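Local coordinates for protein pseudouridine synthase (Pyrococcus abyssi, PDB 2AUS) that probably isomerises uridine to pseudouridine in RNA, as a Cbf5-type pseudouridine synthase of the TruB family with a PUA domain, at residues A[251-256]-A[285-290]; A[269-274]-A[315-320]. All blocks are in the same frame, centred on the assembly; numbering follows the deposited sequence.

Interaction 1 of 2, residues A[251-256]-A[285-290]; sequences PKIWIK and DLVAIM
Two neighbouring parallel strands of the PUA domain sheet, 252-255 and 286-290, are zipped together by four backbone hydrogen bonds. Ala288 N gives to Pro251 O (3.0 Å), Ile253 N to Ala288 O, Met290 N to Ile253 O (2.7 Å) and Ile255 N to Met290 O. Pro251, Ile253 and Ile255 do the bonding on this edge, while Lys252 and Trp254 turn their backbone to strand 274-278 on the other. Such a parallel pair inside a largely antiparallel sheet fits the mixed, curled pseudobarrel of PUA domains.

On the face carrying Lys252, Trp254, Ala288 and Met290, the methionine is the hub. Met290 CB lies over the indole, 3.5 Å from Trp254 CD1, and chi1 of -47°, with CG anti to the carbonyl carbon, sets Met290 CG 3.9 Å from Lys252 CD. The lysine, extended beyond CG, crosses Met290 obliquely, and its CB sits above the same indole face near the rim. Trp254 NE1 is hydrogen-bonded to Asp294 OD1, and Lys276 makes a cation-pi contact with the ring. An alanine at Trp254 would probably leave Met290 and Lys252 without the flat surface they pack on and Asp294 without its indole donor.

On the opposite face, Ile255 CD1 meets Ile289 CG2 at 3.6 Å, and Ile253 CD1 reaches Val287 CG2 at 4.1 Å, both pairs crossing obliquely; Ile253 and Val287 also touch Val318, and Ile289 touches Val320, of strand 316-323.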
loop_
_atom_site.group_PDB
_atom_site.type_symbol
_atom_site.label_atom_id
_atom_site.label_comp_id
_atom_site.label_asym_id
_atom_site.label_seq_id
_atom_site.Cartn_x
_atom_site.Cartn_y
_atom_site.Cartn_z
ATOM N N PRO A 251 31.267 9.626 -23.048
ATOM C CA PRO A 251 32.370 9.612 -24.014
ATOM C C PRO A 251 33.044 8.250 -23.792
ATOM O O PRO A 251 33.195 7.809 -22.647
ATOM C CB PRO A 251 33.268 10.752 -23.534
ATOM C CG PRO A 251 32.333 11.652 -22.783
ATOM C CD PRO A 251 31.471 10.681 -22.039
ATOM N N LYS A 252 33.452 7.580 -24.858
ATOM C CA LYS A 252 34.068 6.274 -24.690
ATOM C C LYS A 252 35.480 6.148 -25.217
ATOM O O LYS A 252 35.901 6.908 -26.085
ATOM C CB LYS A 252 33.195 5.213 -25.362
ATOM C CG LYS A 252 31.807 5.130 -24.785
ATOM C CD LYS A 252 30.910 4.242 -25.619
ATOM C CE LYS A 252 29.497 4.244 -25.063
ATOM N NZ LYS A 252 28.591 3.391 -25.876
ATOM N N ILE A 253 36.203 5.172 -24.673
ATOM C CA ILE A 253 37.564 4.861 -25.098
ATOM C C ILE A 253 37.584 3.347 -25.287
ATOM O O ILE A 253 37.318 2.594 -24.353
ATOM C CB ILE A 253 38.610 5.253 -24.029
ATOM C CG1 ILE A 253 38.554 6.764 -23.787
ATOM C CG2 ILE A 253 40.028 4.839 -24.496
ATOM C CD1 ILE A 253 39.455 7.245 -22.661
ATOM N N TRP A 254 37.870 2.911 -26.506
ATOM C CA TRP A 254 37.910 1.497 -26.842
ATOM C C TRP A 254 39.345 0.980 -26.741
ATOM O O TRP A 254 40.269 1.554 -27.312
ATOM C CB TRP A 254 37.350 1.302 -28.253
ATOM C CG TRP A 254 35.860 1.494 -28.334
ATOM C CD1 TRP A 254 34.906 0.520 -28.231
ATOM C CD2 TRP A 254 35.155 2.723 -28.592
ATOM N NE1 TRP A 254 33.659 1.063 -28.416
ATOM C CE2 TRP A 254 33.780 2.413 -28.634
ATOM C CE3 TRP A 254 35.557 4.060 -28.782
ATOM C CZ2 TRP A 254 32.787 3.386 -28.880
ATOM C CZ3 TRP A 254 34.576 5.034 -29.027
ATOM C CH2 TRP A 254 33.202 4.688 -29.066
ATOM N N ILE A 255 39.535 -0.115 -26.020
ATOM C CA ILE A 255 40.883 -0.624 -25.831
ATOM C C ILE A 255 41.166 -2.019 -26.345
ATOM O O ILE A 255 40.253 -2.814 -26.582
ATOM C CB ILE A 255 41.261 -0.558 -24.342
ATOM C CG1 ILE A 255 40.370 -1.509 -23.532
ATOM C CG2 ILE A 255 41.086 0.878 -23.846
ATOM C CD1 ILE A 255 40.746 -1.619 -22.076
ATOM N N LYS A 256 42.454 -2.300 -26.529
ATOM C CA LYS A 256 42.914 -3.595 -27.016
ATOM C C LYS A 256 42.590 -4.670 -25.999
ATOM O O LYS A 256 42.445 -4.378 -24.813
ATOM C CB LYS A 256 44.432 -3.569 -27.236
ATOM C CG LYS A 256 44.917 -2.438 -28.101
ATOM C CD LYS A 256 46.435 -2.454 -28.252
ATOM C CE LYS A 256 46.903 -1.237 -29.042
ATOM N NZ LYS A 256 48.370 -1.263 -29.324
ATOM N N ASP A 285 36.835 14.561 -17.343
ATOM C CA ASP A 285 35.580 13.966 -17.788
ATOM C C ASP A 285 35.412 12.507 -17.384
ATOM O O ASP A 285 36.374 11.740 -17.337
ATOM C CB ASP A 285 35.444 14.043 -19.313
ATOM C CG ASP A 285 35.275 15.464 -19.825
ATOM O OD1 ASP A 285 34.809 16.333 -19.053
ATOM O OD2 ASP A 285 35.596 15.700 -21.012
ATOM N N LEU A 286 34.170 12.137 -17.095
ATOM C CA LEU A 286 33.827 10.765 -16.749
ATOM C C LEU A 286 33.767 10.041 -18.092
ATOM O O LEU A 286 33.051 10.466 -19.001
ATOM C CB LEU A 286 32.461 10.723 -16.076
ATOM C CG LEU A 286 31.814 9.361 -15.814
ATOM C CD1 LEU A 286 32.698 8.511 -14.912
ATOM C CD2 LEU A 286 30.445 9.586 -15.176
ATOM N N VAL A 287 34.539 8.971 -18.231
ATOM C CA VAL A 287 34.543 8.235 -19.483
ATOM C C VAL A 287 34.293 6.762 -19.248
ATOM O O VAL A 287 34.496 6.253 -18.150
ATOM C CB VAL A 287 35.884 8.382 -20.241
ATOM C CG1 VAL A 287 36.147 9.850 -20.546
ATOM C CG2 VAL A 287 37.033 7.782 -19.419
ATOM N N ALA A 288 33.837 6.082 -20.292
ATOM C CA ALA A 288 33.588 4.654 -20.204
ATOM C C ALA A 288 34.643 3.963 -21.061
ATOM O O ALA A 288 34.810 4.302 -22.225
ATOM C CB ALA A 288 32.187 4.331 -20.714
ATOM N N ILE A 289 35.362 3.013 -20.470
ATOM C CA ILE A 289 36.390 2.255 -21.171
ATOM C C ILE A 289 35.695 1.027 -21.744
ATOM O O ILE A 289 35.055 0.274 -21.010
ATOM C CB ILE A 289 37.484 1.786 -20.215
ATOM C CG1 ILE A 289 38.166 3.003 -19.567
ATOM C CG2 ILE A 289 38.465 0.889 -20.964
ATOM C CD1 ILE A 289 39.278 2.634 -18.626
ATOM N N MET A 290 35.837 0.821 -23.050
ATOM C CA MET A 290 35.154 -0.280 -23.713
ATOM C C MET A 290 36.084 -1.259 -24.398
ATOM O O MET A 290 37.183 -0.894 -24.820
ATOM C CB MET A 290 34.203 0.277 -24.784
ATOM C CG MET A 290 33.311 1.450 -24.346
ATOM S SD MET A 290 32.090 1.102 -23.076
ATOM C CE MET A 290 30.869 0.172 -23.978
#

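Interaction 2 of 2, residues A[269-274]-A[315-320]; sequences LTVPGI and GIAVDV
Leu269 O is the best-held atom of this contact: two backbone N-H groups grip it, those of consecutive residues on the facing strand. Ala317 N comes to 2.8 Å from Leu269 O, while Val318 N stands farther off at 3.3 Å but points more directly at the oxygen, with 165° at its hydrogen. Both donors lie in the carbonyl plane, the second on a lone pair. Leu269 N completes the hydrogen-bonded pair by giving to Val318 O, an equally long but more bent bond.

Two residues farther along, Val271 N donates nearly along the C=O axis of Gly315 O (3.1 Å), with Thr270 and Ile316 forming the non-hydrogen-bonded pair between. Gly315 has a positive phi, and any side chain there would collide with the carbonyl oxygen of the residue before it, which explains the glycine.

Side chains close the inner face. Leu269, with CG anti to its backbone N (chi1 175°), crosses Val318 obliquely so that Leu269 CD2 touches Val318 CG2 at 4.1 Å. These two chains also pack on Ile253 of strand 252-255. Ala317 turns its CB toward 269-274, where Ile274 CD1 lies 3.7 Å away and Val271 CG2 touches the methyl from a second residue. Met309 of helix 306-311 packs on both Ala317 and Ile274. Beyond the short strand, 271-273 winds into a 3-10 turn, with Gly273 N bonded to Thr270 O and Ile274 N to Val271 O, which bends the chain back into strand 274-278.

Ala317, with psi at -35° instead of an extended value, and Val318 both face the single residue Leu269: this is a classic beta bulge, set between an end strand and its antiparallel partner in the PUA domain sheet.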
loop_
_atom_site.group_PDB
_atom_site.type_symbol
_atom_site.label_atom_id
_atom_site.label_comp_id
_atom_site.label_asym_id
_atom_site.label_seq_id
_atom_site.Cartn_x
_atom_site.Cartn_y
_atom_site.Cartn_z
ATOM N N LEU A 269 44.300 2.798 -17.207
ATOM C CA LEU A 269 44.484 2.647 -18.649
ATOM C C LEU A 269 45.609 3.528 -19.168
ATOM O O LEU A 269 45.647 4.727 -18.896
ATOM C CB LEU A 269 43.187 3.004 -19.386
ATOM C CG LEU A 269 43.246 3.013 -20.916
ATOM C CD1 LEU A 269 43.514 1.607 -21.420
ATOM C CD2 LEU A 269 41.934 3.555 -21.477
ATOM N N THR A 270 46.523 2.936 -19.925
ATOM C CA THR A 270 47.616 3.703 -20.495
ATOM C C THR A 270 47.319 3.924 -21.971
ATOM O O THR A 270 46.594 3.147 -22.593
ATOM C CB THR A 270 48.972 2.977 -20.338
ATOM O OG1 THR A 270 48.928 1.717 -21.017
ATOM C CG2 THR A 270 49.273 2.732 -18.862
ATOM N N VAL A 271 47.881 4.994 -22.515
ATOM C CA VAL A 271 47.704 5.374 -23.914
ATOM C C VAL A 271 47.920 4.250 -24.930
ATOM O O VAL A 271 47.156 4.115 -25.889
ATOM C CB VAL A 271 48.644 6.565 -24.259
ATOM C CG1 VAL A 271 48.549 6.918 -25.743
ATOM C CG2 VAL A 271 48.277 7.765 -23.389
ATOM N N PRO A 272 48.969 3.435 -24.743
ATOM C CA PRO A 272 49.274 2.324 -25.657
ATOM C C PRO A 272 48.151 1.294 -25.799
ATOM O O PRO A 272 48.133 0.523 -26.755
ATOM C CB PRO A 272 50.528 1.701 -25.035
ATOM C CG PRO A 272 51.183 2.861 -24.359
ATOM C CD PRO A 272 50.013 3.555 -23.707
ATOM N N GLY A 273 47.230 1.274 -24.843
ATOM C CA GLY A 273 46.136 0.322 -24.899
ATOM C C GLY A 273 44.914 0.825 -25.651
ATOM O O GLY A 273 43.977 0.066 -25.898
ATOM N N ILE A 274 44.927 2.098 -26.027
ATOM C CA ILE A 274 43.802 2.705 -26.735
ATOM C C ILE A 274 43.771 2.390 -28.231
ATOM O O ILE A 274 44.767 2.546 -28.929
ATOM C CB ILE A 274 43.826 4.230 -26.555
ATOM C CG1 ILE A 274 43.790 4.565 -25.060
ATOM C CG2 ILE A 274 42.668 4.867 -27.305
ATOM C CD1 ILE A 274 43.957 6.036 -24.758
ATOM N N GLY A 315 51.911 7.194 -20.920
ATOM C CA GLY A 315 51.264 7.901 -19.834
ATOM C C GLY A 315 49.902 7.322 -19.509
ATOM O O GLY A 315 49.353 6.527 -20.277
ATOM N N ILE A 316 49.361 7.718 -18.362
ATOM C CA ILE A 316 48.055 7.255 -17.927
ATOM C C ILE A 316 46.977 8.082 -18.618
ATOM O O ILE A 316 46.936 9.307 -18.487
ATOM C CB ILE A 316 47.910 7.384 -16.406
ATOM C CG1 ILE A 316 48.938 6.477 -15.727
ATOM C CG2 ILE A 316 46.496 7.011 -15.974
ATOM C CD1 ILE A 316 48.944 6.578 -14.217
ATOM N N ALA A 317 46.113 7.409 -19.370
ATOM C CA ALA A 317 45.049 8.101 -20.078
ATOM C C ALA A 317 43.810 8.221 -19.198
ATOM O O ALA A 317 43.093 9.218 -19.256
ATOM C CB ALA A 317 44.715 7.363 -21.365
ATOM N N VAL A 318 43.558 7.207 -18.379
ATOM C CA VAL A 318 42.391 7.236 -17.507
ATOM C C VAL A 318 42.635 6.679 -16.113
ATOM O O VAL A 318 43.247 5.621 -15.951
ATOM C CB VAL A 318 41.213 6.429 -18.102
ATOM C CG1 VAL A 318 40.010 6.508 -17.165
ATOM C CG2 VAL A 318 40.852 6.957 -19.484
ATOM N N ASP A 319 42.147 7.401 -15.109
ATOM C CA ASP A 319 42.251 6.948 -13.732
ATOM C C ASP A 319 40.977 6.164 -13.463
ATOM O O ASP A 319 39.914 6.741 -13.241
ATOM C CB ASP A 319 42.357 8.125 -12.764
ATOM C CG ASP A 319 43.778 8.359 -12.297
ATOM O OD1 ASP A 319 44.434 7.373 -11.892
ATOM O OD2 ASP A 319 44.242 9.519 -12.323
ATOM N N VAL A 320 41.089 4.842 -13.502
ATOM C CA VAL A 320 39.942 3.967 -13.298
ATOM C C VAL A 320 39.352 4.073 -11.899
ATOM O O VAL A 320 40.053 3.906 -10.903
ATOM C CB VAL A 320 40.328 2.503 -13.598
ATOM C CG1 VAL A 320 39.143 1.586 -13.346
ATOM C CG2 VAL A 320 40.802 2.382 -15.044
#

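Interactions 1 and 2 belong to one mixed sheet of the PUA domain, their centres about 10 Å apart. Their segments alternate along the chain: 251-256, 269-274, 285-290, then 315-320. In the sheet, strand 296-302 separates 286-291 from 316-323, yet curvature brings the two contacts together across the interior, where Ile253 CD1 packs 3.5 Å from Val318 CG2. A second junction lies where 269-274 passes into strand 274-278, the neighbour of 252-255: Lys256 N is 2.9 Å from Gly273 O, a probable hydrogen bond. Because the segments interleave, both contacts tie sequence-distant parts of the domain into the same apolar interior.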